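Local coordinates for protein ComZ (Thermus thermophilus, PDB 6QVI) that probably acts as a pilus tip-associated DNA receptor in natural competence, as a pilin that joins a beta-solenoid domain to a pseudopilin-like one, at residues Q137-G142 against G468-N473; L182-D187 against L208-R213; A396-L401 against K501-A506; L419-T424 against H447-V452; L427-A432 against V495-P500. All blocks are in the same frame, centred on the assembly; numbering follows the deposited sequence.

Contact 1: residues Q137-G142 against G468-N473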
# COMPACT_ATOMS: atom_id res chain seq x y z
N GLN A 137 -1.65 2.26 -4.81
CA GLN A 137 -2.61 2.78 -5.78
C GLN A 137 -3.43 3.88 -5.12
O GLN A 137 -3.62 3.90 -3.90
CB GLN A 137 -3.49 1.63 -6.31
CG GLN A 137 -4.31 0.96 -5.20
CD GLN A 137 -3.55 -0.08 -4.41
OE1 GLN A 137 -2.96 -0.99 -4.97
NE2 GLN A 137 -3.51 0.09 -3.09
N ALA A 138 -3.96 4.79 -5.94
CA ALA A 138 -4.82 5.81 -5.37
C ALA A 138 -6.17 5.24 -5.02
O ALA A 138 -6.79 5.69 -4.05
CB ALA A 138 -5.01 6.99 -6.33
N ILE A 139 -6.63 4.29 -5.78
CA ILE A 139 -7.92 3.73 -5.54
C ILE A 139 -7.92 2.27 -5.67
O ILE A 139 -7.63 1.77 -6.70
CB ILE A 139 -8.88 4.19 -6.62
CG1 ILE A 139 -9.23 5.64 -6.44
CG2 ILE A 139 -10.15 3.40 -6.58
CD1 ILE A 139 -10.17 6.11 -7.51
N PHE A 140 -8.31 1.58 -4.63
CA PHE A 140 -8.40 0.16 -4.69
C PHE A 140 -9.86 -0.10 -4.66
O PHE A 140 -10.50 0.25 -3.73
CB PHE A 140 -7.75 -0.41 -3.47
CG PHE A 140 -7.72 -1.88 -3.47
CD1 PHE A 140 -6.58 -2.54 -3.70
CD2 PHE A 140 -8.85 -2.58 -3.26
CE1 PHE A 140 -6.54 -3.90 -3.69
CE2 PHE A 140 -8.83 -3.94 -3.25
CZ PHE A 140 -7.67 -4.60 -3.47
N ALA A 141 -10.41 -0.72 -5.68
CA ALA A 141 -11.83 -0.97 -5.72
C ALA A 141 -12.19 -2.38 -5.46
O ALA A 141 -11.49 -3.26 -5.83
CB ALA A 141 -12.39 -0.54 -7.03
N GLY A 142 -13.35 -2.59 -4.89
CA GLY A 142 -13.76 -3.92 -4.54
C GLY A 142 -14.62 -4.72 -5.45
O GLY A 142 -14.22 -5.10 -6.49
N GLY A 468 -3.97 10.94 -0.34
CA GLY A 468 -3.89 9.76 0.49
C GLY A 468 -4.20 8.57 -0.40
O GLY A 468 -3.36 8.20 -1.22
N SER A 469 -5.35 7.92 -0.20
CA SER A 469 -5.76 6.76 -0.98
C SER A 469 -7.17 6.39 -0.56
O SER A 469 -7.56 6.63 0.59
CB SER A 469 -4.81 5.56 -0.74
OG SER A 469 -4.52 5.44 0.64
N VAL A 470 -7.94 5.77 -1.45
CA VAL A 470 -9.21 5.24 -1.01
C VAL A 470 -9.21 3.77 -1.35
O VAL A 470 -8.79 3.39 -2.44
CB VAL A 470 -10.44 5.99 -1.61
CG1 VAL A 470 -10.20 7.47 -1.53
CG2 VAL A 470 -10.91 5.47 -3.02
N ILE A 471 -9.52 2.97 -0.35
CA ILE A 471 -9.91 1.57 -0.47
C ILE A 471 -11.41 1.53 -0.25
O ILE A 471 -11.91 1.92 0.82
CB ILE A 471 -9.21 0.65 0.56
CG1 ILE A 471 -7.70 0.70 0.37
CG2 ILE A 471 -9.83 -0.75 0.57
CD1 ILE A 471 -6.91 0.24 1.58
N SER A 472 -12.13 1.11 -1.28
CA SER A 472 -13.56 1.05 -1.10
C SER A 472 -14.17 0.08 -2.10
O SER A 472 -13.60 -0.20 -3.16
CB SER A 472 -14.18 2.45 -1.24
OG SER A 472 -14.43 2.73 -2.60
N ASN A 473 -15.37 -0.38 -1.78
CA ASN A 473 -16.00 -1.36 -2.63
C ASN A 473 -16.56 -0.73 -3.88
O ASN A 473 -16.62 -1.41 -4.92
CB ASN A 473 -17.11 -2.06 -1.84
CG ASN A 473 -17.60 -3.28 -2.53
OD1 ASN A 473 -18.51 -3.21 -3.37
ND2 ASN A 473 -16.97 -4.42 -2.24

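Contact 2: residues L182-D187 against L208-R213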
# COMPACT_ATOMS: atom_id res chain seq x y z
N LEU A 182 -5.79 8.88 -15.68
CA LEU A 182 -4.98 8.21 -14.68
C LEU A 182 -3.54 8.58 -14.99
O LEU A 182 -3.01 8.24 -16.05
CB LEU A 182 -5.20 6.70 -14.74
CG LEU A 182 -4.75 5.76 -13.61
CD1 LEU A 182 -5.27 4.37 -13.89
CD2 LEU A 182 -3.23 5.72 -13.54
N TYR A 183 -2.92 9.30 -14.06
CA TYR A 183 -1.58 9.83 -14.27
C TYR A 183 -0.60 9.22 -13.27
O TYR A 183 -0.98 8.70 -12.22
CB TYR A 183 -1.60 11.35 -14.15
CG TYR A 183 -2.53 12.03 -15.13
CD1 TYR A 183 -2.87 11.40 -16.33
CD2 TYR A 183 -3.10 13.29 -14.86
CE1 TYR A 183 -3.72 12.01 -17.24
CE2 TYR A 183 -3.96 13.90 -15.77
CZ TYR A 183 -4.26 13.25 -16.96
OH TYR A 183 -5.10 13.82 -17.88
N ASN A 184 0.69 9.36 -13.60
CA ASN A 184 1.74 8.80 -12.77
C ASN A 184 2.66 9.87 -12.22
O ASN A 184 3.83 9.62 -11.90
CB ASN A 184 2.52 7.70 -13.49
CG ASN A 184 3.50 7.03 -12.56
OD1 ASN A 184 3.11 6.17 -11.76
ND2 ASN A 184 4.77 7.42 -12.65
N ARG A 185 2.14 11.08 -12.12
CA ARG A 185 2.82 12.11 -11.36
C ARG A 185 1.79 13.13 -10.89
O ARG A 185 0.65 13.15 -11.35
CB ARG A 185 3.93 12.74 -12.20
CG ARG A 185 3.46 13.07 -13.61
CD ARG A 185 4.02 14.36 -14.13
NE ARG A 185 3.18 15.47 -13.70
CZ ARG A 185 3.65 16.67 -13.38
NH1 ARG A 185 4.96 16.90 -13.45
NH2 ARG A 185 2.82 17.63 -12.99
N TYR A 186 2.23 13.96 -9.95
CA TYR A 186 1.41 15.03 -9.39
C TYR A 186 2.39 16.13 -8.98
O TYR A 186 3.58 15.88 -8.79
CB TYR A 186 0.52 14.59 -8.21
CG TYR A 186 1.27 14.24 -6.94
CD1 TYR A 186 1.33 12.94 -6.48
CD2 TYR A 186 1.90 15.22 -6.19
CE1 TYR A 186 2.02 12.62 -5.31
CE2 TYR A 186 2.60 14.92 -5.04
CZ TYR A 186 2.66 13.62 -4.60
OH TYR A 186 3.35 13.35 -3.44
N ASP A 187 1.88 17.34 -8.84
CA ASP A 187 2.63 18.37 -8.14
C ASP A 187 1.65 19.25 -7.38
O ASP A 187 0.70 19.76 -7.97
CB ASP A 187 3.51 19.14 -9.14
CG ASP A 187 4.07 20.41 -8.57
OD1 ASP A 187 5.27 20.41 -8.17
OD2 ASP A 187 3.30 21.40 -8.49
N LEU A 208 4.87 7.86 -9.51
CA LEU A 208 3.93 7.47 -8.47
C LEU A 208 3.82 5.97 -8.33
O LEU A 208 3.21 5.49 -7.36
CB LEU A 208 2.56 8.05 -8.80
CG LEU A 208 2.33 9.53 -8.55
CD1 LEU A 208 0.94 9.90 -8.99
CD2 LEU A 208 2.50 9.81 -7.07
N CYS A 209 4.48 5.24 -9.23
CA CYS A 209 4.42 3.79 -9.36
C CYS A 209 3.02 3.33 -9.73
O CYS A 209 2.52 2.32 -9.24
CB CYS A 209 4.93 3.09 -8.10
SG CYS A 209 6.51 3.79 -7.53
N ALA A 210 2.38 4.08 -10.63
CA ALA A 210 0.99 3.80 -10.99
C ALA A 210 0.88 2.58 -11.90
O ALA A 210 1.78 2.26 -12.66
CB ALA A 210 0.37 4.99 -11.71
N SER A 211 -0.28 1.94 -11.85
CA SER A 211 -0.57 0.80 -12.72
C SER A 211 -2.07 0.59 -12.67
O SER A 211 -2.74 1.03 -11.74
CB SER A 211 0.17 -0.48 -12.31
OG SER A 211 0.18 -0.66 -10.91
N LEU A 212 -2.58 -0.09 -13.68
CA LEU A 212 -3.98 -0.49 -13.71
C LEU A 212 -4.07 -2.00 -13.62
O LEU A 212 -3.70 -2.70 -14.57
CB LEU A 212 -4.65 0.01 -14.99
CG LEU A 212 -6.14 -0.25 -15.24
CD1 LEU A 212 -6.87 -0.16 -13.98
CD2 LEU A 212 -6.72 0.71 -16.28
N ARG A 213 -4.59 -2.51 -12.52
CA ARG A 213 -4.74 -3.94 -12.34
C ARG A 213 -6.21 -4.26 -12.12
O ARG A 213 -6.87 -3.64 -11.27
CB ARG A 213 -3.90 -4.47 -11.18
CG ARG A 213 -2.39 -4.34 -11.35
CD ARG A 213 -1.60 -5.18 -10.34
NE ARG A 213 -0.55 -4.38 -9.71
CZ ARG A 213 0.75 -4.65 -9.76
NH1 ARG A 213 1.17 -5.72 -10.43
NH2 ARG A 213 1.62 -3.87 -9.14

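Contact 3: residues A396-L401 against K501-A506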
# COMPACT_ATOMS: atom_id res chain seq x y z
N ALA A 396 4.75 7.21 17.33
CA ALA A 396 4.37 7.57 15.97
C ALA A 396 3.26 8.61 15.97
O ALA A 396 2.45 8.69 16.89
CB ALA A 396 3.94 6.33 15.19
N LYS A 397 3.25 9.42 14.91
CA LYS A 397 2.25 10.48 14.74
C LYS A 397 1.15 10.06 13.77
O LYS A 397 0.89 10.70 12.75
CB LYS A 397 2.93 11.77 14.28
CG LYS A 397 4.06 12.24 15.20
CD LYS A 397 4.45 13.68 14.88
CE LYS A 397 5.71 14.12 15.62
NZ LYS A 397 6.25 15.40 15.07
N SER A 398 0.44 9.00 14.13
CA SER A 398 -0.61 8.48 13.29
C SER A 398 -1.71 7.95 14.19
O SER A 398 -1.50 7.74 15.39
CB SER A 398 -0.09 7.39 12.32
OG SER A 398 0.22 6.18 12.98
N ALA A 399 -2.89 7.79 13.63
CA ALA A 399 -4.00 7.29 14.42
C ALA A 399 -5.12 6.93 13.47
O ALA A 399 -5.06 7.22 12.27
CB ALA A 399 -4.44 8.32 15.46
N THR A 400 -6.18 6.35 14.02
CA THR A 400 -7.32 5.92 13.22
C THR A 400 -8.61 6.28 13.94
O THR A 400 -8.69 6.23 15.17
CB THR A 400 -7.30 4.41 12.98
OG1 THR A 400 -5.98 4.01 12.60
CG2 THR A 400 -8.27 4.02 11.88
N LEU A 401 -9.62 6.62 13.14
CA LEU A 401 -10.99 6.77 13.57
C LEU A 401 -11.78 5.71 12.82
O LEU A 401 -11.82 5.72 11.58
CB LEU A 401 -11.55 8.14 13.20
CG LEU A 401 -12.91 8.57 13.78
CD1 LEU A 401 -13.13 10.04 13.39
CD2 LEU A 401 -14.15 7.66 13.43
N LYS A 501 5.93 2.95 5.70
CA LYS A 501 5.29 1.90 6.48
C LYS A 501 5.33 2.24 7.97
O LYS A 501 4.34 2.05 8.69
CB LYS A 501 5.99 0.55 6.24
CG LYS A 501 5.51 -0.57 7.18
CD LYS A 501 4.40 -1.43 6.52
CE LYS A 501 3.72 -2.39 7.50
NZ LYS A 501 2.81 -1.63 8.44
N GLU A 502 6.46 2.78 8.46
CA GLU A 502 6.47 3.36 9.80
C GLU A 502 5.67 4.64 9.72
O GLU A 502 5.73 5.35 8.72
CB GLU A 502 7.90 3.60 10.32
CG GLU A 502 8.73 4.78 9.73
CD GLU A 502 9.65 4.38 8.57
OE1 GLU A 502 10.91 4.39 8.74
OE2 GLU A 502 9.13 3.96 7.54
N ASN A 503 4.95 4.95 10.80
CA ASN A 503 4.14 6.16 10.87
C ASN A 503 3.00 6.12 9.84
O ASN A 503 2.60 7.14 9.27
CB ASN A 503 5.04 7.41 10.70
CG ASN A 503 4.32 8.70 10.97
OD1 ASN A 503 3.11 8.72 11.22
ND2 ASN A 503 5.05 9.80 10.91
N ARG A 504 2.47 4.92 9.60
CA ARG A 504 1.27 4.59 8.84
C ARG A 504 0.19 4.13 9.79
O ARG A 504 0.49 3.27 10.63
CB ARG A 504 1.61 3.48 7.86
CG ARG A 504 0.46 2.80 7.17
CD ARG A 504 0.83 2.45 5.74
NE ARG A 504 -0.10 1.44 5.22
CZ ARG A 504 -1.28 1.71 4.67
NH1 ARG A 504 -1.72 2.97 4.54
NH2 ARG A 504 -2.05 0.72 4.24
N PRO A 505 -1.07 4.59 9.68
CA PRO A 505 -2.07 4.16 10.66
C PRO A 505 -2.14 2.64 10.76
O PRO A 505 -2.56 1.96 9.81
CB PRO A 505 -3.37 4.76 10.12
CG PRO A 505 -2.94 5.96 9.37
CD PRO A 505 -1.60 5.62 8.77
N ALA A 506 -1.73 2.12 11.92
CA ALA A 506 -1.64 0.68 12.14
C ALA A 506 -2.95 -0.03 11.81
O ALA A 506 -2.94 -1.19 11.35
CB ALA A 506 -1.21 0.39 13.58

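Contact 4: residues L419-T424 against H447-V452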
# COMPACT_ATOMS: atom_id res chain seq x y z
N LEU A 419 -10.07 18.92 5.66
CA LEU A 419 -9.57 18.02 6.69
C LEU A 419 -8.07 17.85 6.42
O LEU A 419 -7.68 16.99 5.62
CB LEU A 419 -10.29 16.69 6.65
CG LEU A 419 -9.74 15.65 7.62
CD1 LEU A 419 -9.62 16.26 9.02
CD2 LEU A 419 -10.56 14.38 7.62
N LEU A 420 -7.25 18.65 7.08
CA LEU A 420 -5.82 18.61 6.86
C LEU A 420 -5.07 18.35 8.15
O LEU A 420 -5.59 18.59 9.25
CB LEU A 420 -5.30 19.92 6.23
CG LEU A 420 -5.73 20.29 4.80
CD1 LEU A 420 -5.74 19.06 3.91
CD2 LEU A 420 -7.07 20.98 4.76
N PRO A 421 -3.83 17.94 8.05
CA PRO A 421 -3.08 17.79 9.29
C PRO A 421 -2.60 19.15 9.70
O PRO A 421 -2.41 20.01 8.86
CB PRO A 421 -1.88 16.97 8.87
CG PRO A 421 -1.74 17.21 7.43
CD PRO A 421 -3.12 17.40 6.90
N ASP A 422 -2.41 19.37 10.98
CA ASP A 422 -1.95 20.67 11.42
C ASP A 422 -0.47 20.78 11.19
O ASP A 422 0.31 20.02 11.75
CB ASP A 422 -2.23 20.92 12.89
CG ASP A 422 -1.19 21.82 13.50
OD1 ASP A 422 -0.85 22.85 12.89
OD2 ASP A 422 -0.70 21.49 14.58
N ALA A 423 -0.09 21.79 10.44
CA ALA A 423 1.30 22.06 10.10
C ALA A 423 2.23 22.07 11.30
O ALA A 423 3.30 21.47 11.27
CB ALA A 423 1.39 23.39 9.39
N THR A 424 1.81 22.76 12.34
CA THR A 424 2.57 22.89 13.55
C THR A 424 2.97 21.56 14.08
O THR A 424 4.13 21.32 14.36
CB THR A 424 1.75 23.57 14.64
OG1 THR A 424 0.75 24.43 14.07
CG2 THR A 424 2.65 24.38 15.51
N HIS A 447 -10.62 19.77 0.22
CA HIS A 447 -9.33 19.13 0.37
C HIS A 447 -9.34 18.34 1.67
O HIS A 447 -9.53 18.91 2.75
CB HIS A 447 -8.21 20.18 0.35
CG HIS A 447 -8.19 21.01 -0.90
ND1 HIS A 447 -8.71 20.56 -2.10
CD2 HIS A 447 -7.73 22.26 -1.14
CE1 HIS A 447 -8.56 21.50 -3.03
NE2 HIS A 447 -7.97 22.54 -2.47
N VAL A 448 -9.18 17.02 1.58
CA VAL A 448 -8.94 16.21 2.76
C VAL A 448 -7.74 15.32 2.49
O VAL A 448 -7.57 14.79 1.39
CB VAL A 448 -10.20 15.41 3.16
CG1 VAL A 448 -10.76 14.77 1.97
CG2 VAL A 448 -9.87 14.35 4.18
N MET A 449 -6.89 15.19 3.49
CA MET A 449 -5.60 14.54 3.34
C MET A 449 -5.56 13.43 4.37
O MET A 449 -5.29 13.66 5.55
CB MET A 449 -4.48 15.58 3.47
CG MET A 449 -3.11 15.05 3.79
SD MET A 449 -1.92 16.42 3.70
CE MET A 449 -1.97 16.87 1.98
N ALA A 450 -5.92 12.24 3.92
CA ALA A 450 -6.02 11.10 4.81
C ALA A 450 -6.11 9.82 4.00
O ALA A 450 -6.71 9.82 2.93
CB ALA A 450 -7.27 11.26 5.69
N PRO A 451 -5.55 8.70 4.48
CA PRO A 451 -5.87 7.42 3.85
C PRO A 451 -7.23 6.99 4.37
O PRO A 451 -7.53 7.17 5.55
CB PRO A 451 -4.76 6.48 4.33
CG PRO A 451 -4.42 7.02 5.67
CD PRO A 451 -4.62 8.54 5.60
N VAL A 452 -8.08 6.53 3.46
CA VAL A 452 -9.48 6.29 3.75
C VAL A 452 -9.90 4.88 3.34
O VAL A 452 -9.59 4.43 2.23
CB VAL A 452 -10.29 7.37 3.02
CG1 VAL A 452 -11.68 6.88 2.70
CG2 VAL A 452 -10.27 8.68 3.83

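Contact 5: residues L427-A432 against V495-P500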
# COMPACT_ATOMS: atom_id res chain seq x y z
N LEU A 427 3.90 17.04 9.44
CA LEU A 427 3.54 17.24 8.05
C LEU A 427 3.36 15.89 7.35
O LEU A 427 4.02 14.90 7.68
CB LEU A 427 4.61 18.09 7.33
CG LEU A 427 4.54 19.59 7.63
CD1 LEU A 427 5.97 20.29 7.72
CD2 LEU A 427 3.65 20.24 6.62
N PHE A 428 2.46 15.89 6.37
CA PHE A 428 2.16 14.69 5.60
C PHE A 428 3.37 14.30 4.75
O PHE A 428 4.01 15.16 4.13
CB PHE A 428 0.98 14.95 4.69
CG PHE A 428 0.06 13.78 4.53
CD1 PHE A 428 -0.65 13.30 5.61
CD2 PHE A 428 -0.07 13.15 3.31
CE1 PHE A 428 -1.50 12.21 5.48
CE2 PHE A 428 -0.91 12.06 3.16
CZ PHE A 428 -1.63 11.59 4.26
N PRO A 429 3.68 13.00 4.66
CA PRO A 429 2.90 11.95 5.31
C PRO A 429 3.55 11.45 6.59
O PRO A 429 3.37 10.28 6.93
CB PRO A 429 2.88 10.85 4.25
CG PRO A 429 4.19 11.03 3.50
CD PRO A 429 4.74 12.42 3.81
N ASN A 430 4.29 12.31 7.23
CA ASN A 430 4.82 11.92 8.48
C ASN A 430 3.77 12.30 9.52
O ASN A 430 4.11 12.29 10.67
CB ASN A 430 6.09 12.69 8.77
CG ASN A 430 7.25 12.21 7.95
OD1 ASN A 430 7.09 11.38 7.07
ND2 ASN A 430 8.43 12.73 8.23
N HIS A 431 2.52 12.48 9.16
CA HIS A 431 1.52 12.83 10.13
C HIS A 431 0.24 12.54 9.44
O HIS A 431 -0.20 13.32 8.63
CB HIS A 431 1.61 14.29 10.40
CG HIS A 431 0.56 14.78 11.33
ND1 HIS A 431 0.19 16.10 11.38
CD2 HIS A 431 -0.19 14.14 12.24
CE1 HIS A 431 -0.75 16.25 12.29
NE2 HIS A 431 -1.00 15.07 12.82
N ALA A 432 -0.37 11.43 9.75
CA ALA A 432 -1.58 11.06 9.07
C ALA A 432 -2.68 10.55 9.95
O ALA A 432 -2.46 9.88 10.92
CB ALA A 432 -1.24 10.00 8.06
N VAL A 495 -5.38 11.88 -5.30
CA VAL A 495 -3.95 12.02 -5.46
C VAL A 495 -3.28 11.05 -4.52
O VAL A 495 -3.37 11.19 -3.29
CB VAL A 495 -3.50 13.46 -5.20
CG1 VAL A 495 -1.98 13.58 -5.30
CG2 VAL A 495 -4.19 14.37 -6.21
N TYR A 496 -2.64 10.03 -5.08
CA TYR A 496 -2.04 9.03 -4.24
C TYR A 496 -0.76 9.59 -3.64
O TYR A 496 0.15 9.99 -4.36
CB TYR A 496 -1.77 7.75 -5.02
CG TYR A 496 -0.94 6.77 -4.23
CD1 TYR A 496 0.03 6.02 -4.85
CD2 TYR A 496 -1.20 6.53 -2.89
CE1 TYR A 496 0.77 5.12 -4.14
CE2 TYR A 496 -0.44 5.62 -2.16
CZ TYR A 496 0.53 4.92 -2.80
OH TYR A 496 1.29 4.01 -2.09
N ILE A 497 -0.69 9.58 -2.31
CA ILE A 497 0.50 9.99 -1.60
C ILE A 497 0.94 8.81 -0.74
O ILE A 497 0.28 8.47 0.25
CB ILE A 497 0.26 11.23 -0.74
CG1 ILE A 497 -0.13 12.41 -1.61
CG2 ILE A 497 1.49 11.58 0.07
CD1 ILE A 497 -0.25 13.71 -0.83
N ARG A 498 2.09 8.24 -1.07
CA ARG A 498 2.61 7.11 -0.32
C ARG A 498 2.84 7.52 1.12
O ARG A 498 3.31 8.62 1.39
CB ARG A 498 3.91 6.63 -0.96
CG ARG A 498 4.88 5.90 -0.05
CD ARG A 498 6.22 5.64 -0.76
NE ARG A 498 6.21 4.45 -1.61
CZ ARG A 498 7.06 4.23 -2.61
NH1 ARG A 498 8.00 5.12 -2.91
NH2 ARG A 498 6.97 3.10 -3.32
N ILE A 499 2.44 6.67 2.05
CA ILE A 499 2.73 6.86 3.47
C ILE A 499 3.73 5.80 3.88
O ILE A 499 3.46 4.60 3.71
CB ILE A 499 1.46 6.83 4.33
CG1 ILE A 499 0.35 7.66 3.69
CG2 ILE A 499 1.75 7.36 5.72
CD1 ILE A 499 -0.92 7.75 4.54
N PRO A 500 4.92 6.18 4.38
CA PRO A 500 5.95 5.21 4.75
C PRO A 500 5.45 4.21 5.79
O PRO A 500 4.64 4.56 6.65
CB PRO A 500 7.09 6.08 5.30
CG PRO A 500 6.47 7.43 5.57
CD PRO A 500 5.36 7.58 4.58

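Contact 1: residues Q137-G142 against G468-N473
The ring of Phe-140 stacks with that of Tyr-161, while the amide carbon CD of Gln-137 sits in the ring plane, at its edge. Ile-471 reaches the ring obliquely through CG2. The ring is led away from the partner strand because CG is anti to the backbone N (chi1 -176°), so the direct touch across the strands falls to Phe-140 CB, 4.0 Å from Ile-471 CG1. On the face that carries Ile-139 and Val-470 the two side chains run side by side, pointing the same way, with Ile-139 CG1 3.8 Å from Val-470 CG2. Beneath these side chains the backbones are in parallel register, Ile-139 with Val-470, Phe-140 with Ile-471 and Ala-141 with Ser-472, and the strand directions differ by just 4°. Val-470 N gives a nearly straight bond to Ala-138 O at 2.8 Å. Phe-140 N meets Val-470 O in the carbonyl plane at 2.9 Å, and Ser-472 N approaches Phe-140 O almost along its C=O axis at 3.1 Å. The regular pairing ends at Gly-142, whose N makes weak bonds to both Ser-472 O and Asn-473 O. As a worked case of beta-solenoid stacking, the contact is instructive because its strands lie more than 300 residues apart in sequence: strand 139-141 is held between 160-162 and 469-472, and 469-472 pairs in turn with 451-454, all of them parallel.

Contact 2: residues L182-D187 against L208-R213
Asn-184 supplies the polar half of this contact and Leu-208 the apolar half; the asparagine can be read atom by atom. Its CB lies 3.9 Å from Ala-210 CB. With CG anti to the backbone N (chi1 -173°), the amide is carried in among the backbone nitrogens of 208-210, CG standing 3.4 Å from Leu-208 N. At the tip, OD1 accepts from Ala-210 N at 2.5 Å, the donor lying nearly along the C=O axis and the N-H pointing well at the oxygen (161°). The other branch, ND2, turns to Asp-207 OD2, which also accepts from Cys-209 N, so that one carboxylate oxygen holds both the amide and the loop backbone. The main chain adds a second grip: Leu-208 N bonds to Asn-184 O at 3.1 Å, from above the carbonyl plane. Leu-208 then crosses Tyr-186 at about a right angle, its CD2 3.4 Å from Tyr-186 CE1, and its CD1 rests against Arg-185 N. An alanine in place of Asn-184 would lose both OD1 and ND2 and would probably loosen the hold on residues 208-210. This loop has a covalent tie as well, the disulfide from Cys-209 to Cys-51. Chemically, an amide at the break in strand 180-187 gives the N-H of Ala-210, which lies in a loop, an acceptor, while Leu-208 and Tyr-186 provide the apolar contact beside it.

Contact 3: residues A396-L401 against K501-A506
No hydrogen bond joins residues 396-401 to 501-506, so the contact rests on van der Waals fit between a strand and a loop. Among the polar approaches, Asn-503 OD1 comes 3.3 Å from Lys-397 O, but both are acceptors and the pair is not bonded. The amide is placed instead by its other branch, since ND2 donates to Asn-430 O; CG is anti to the backbone N (chi1 -171°), which swings the group across to the strand. Ser-398 OG stands 3.8 Å from Arg-504 O, and Thr-400 OG1 has its bond with Asp-373 OD1. The carbon contacts alternate along the strand, for the CB atoms of Ser-398 and Thr-400 point toward the loop and that of Ala-399 points away. Ser-398 CB lies 3.6 Å from Asn-503 OD1. Pro-505 puts its ring against the next residues: CB is 3.7 Å from Thr-400 OG1, the two side chains crossing at about a right angle, and also 3.7 Å from Ala-399 O. At the start of 396-401, Ala-396 CB lies 4.3 Å from Asn-503 CA. The loop lies against the start of strand 398-406, before strand 517-529 joins the antiparallel sheet that is probably the pseudopilin-like domain. Its shape comes from a type II beta turn, Lys-501 to Arg-504, packed on a beta-solenoid strand, with Asn-503 in the third position at positive phi (65°), where asparagine is common.

Contact 4: residues L419-T424 against H447-V452
A single beta bridge, Leu-419 with Val-448, joins two strands of the beta-solenoid domain whose directions diverge by 45°. Leu-419 uses both of its backbone polar atoms: its N donates to His-447 O at 3.0 Å, in the carbonyl plane, and its O accepts from Met-449 N at 2.9 Å, nearly along the C=O axis. Side chains thicken the bridge. Leu-419 CB and Val-448 CG2 are 3.4 Å apart, the valine branch being the one anti to its backbone N, and Leu-419 CD2 closes on that same methyl group. Leu-420 crosses Met-449 at about a right angle, its CD1 3.7 Å from Met-449 CB. Further along, Met-449 bends at its last torsion (chi3 -65°), and its SD rests 3.6 Å from Pro-421 CD. The strands splay and Pro-421 has no N-H to give, consistent with pairing being limited to this one bridge; past it, side chains alone keep the two segments together. The next shell fixes both strands. Leu-420 makes backbone bonds with Val-387 and Tyr-389 of the neighbouring strand, Val-448 bonds to Phe-467 on its other flank, and Tyr-389 OH also reaches Met-449 O. Beyond the bridge the two chains part: one turns a corner at Ala-450, while the other leaves strand 419-421 through an Asx turn. There Asp-422 OD1 takes the hydroxyl of Thr-424 (OG1 at 2.5 Å) on its syn lone pair, and Thr-424 N at 2.7 Å from above the carboxylate plane.

Contact 5: residues L427-A432 against V495-P500
Tight fit and slack lie a few residues apart where the loop 427-432 meets the chain leaving strand 491-496. In the packed part, Phe-428 is met by two branched side chains: Ile-497 CG2 lies at the ring edge, near its plane, 3.9 Å from CD2, and Ile-499 CD1 approaches CZ obliquely at the same 3.9 Å. One ring face is taken by Pro-429 CB, offset toward the rim. The peptide between Phe-428 and Pro-429 is cis, a form that an aromatic residue before proline tends to stabilise, and it folds the proline back over its own neighbour. Pro-429 CG lies 3.3 Å from Arg-498 O and 3.8 Å from Pro-500 CD, while Pro-429 CB stands 4.0 Å from Ile-499 CG2. Toward solvent the fit slackens. Asn-430 OD1 comes no nearer to Pro-500 CG than 4.3 Å, and Arg-498 points its CB away, its guanidinium NE forming a salt bridge with Glu-136. An alanine in place of Phe-428 would lose the ring that meets Ile-497, Ile-499 and Pro-429, and would probably weaken the packing of the two isoleucines on this side and leave the cis peptide less stable. With no hydrogen bond across the segments, cohesion here is apolar, and prolines on both sides contribute rigid shape in place of the N-H groups that a strand would offer.

How the contacts relate
The five contacts follow the solenoid and the chain that runs along it. Contact 5 is central: its centre lies about 9 Å from that of contact 4, where Met-449 packs on Phe-428, and about 10 Å from the centre of contact 3, which also packs Lys-397 and Ser-398 against 430-432. It also touches contact 1, through probable backbone bonds of Gly-468 to Val-495 and Ile-497, and contact 2, through Tyr-186 and Leu-208. Contacts 1 and 4 lie on neighbouring strands, 469-472 and 451-454, with Ser-469 O probably bonded to Val-452 N. Contacts 2 and 3 stand farthest apart, about 24 Å between centres. No ligand or DNA site is defined among these residues, so the contacts are best read as parts of the solenoid framework.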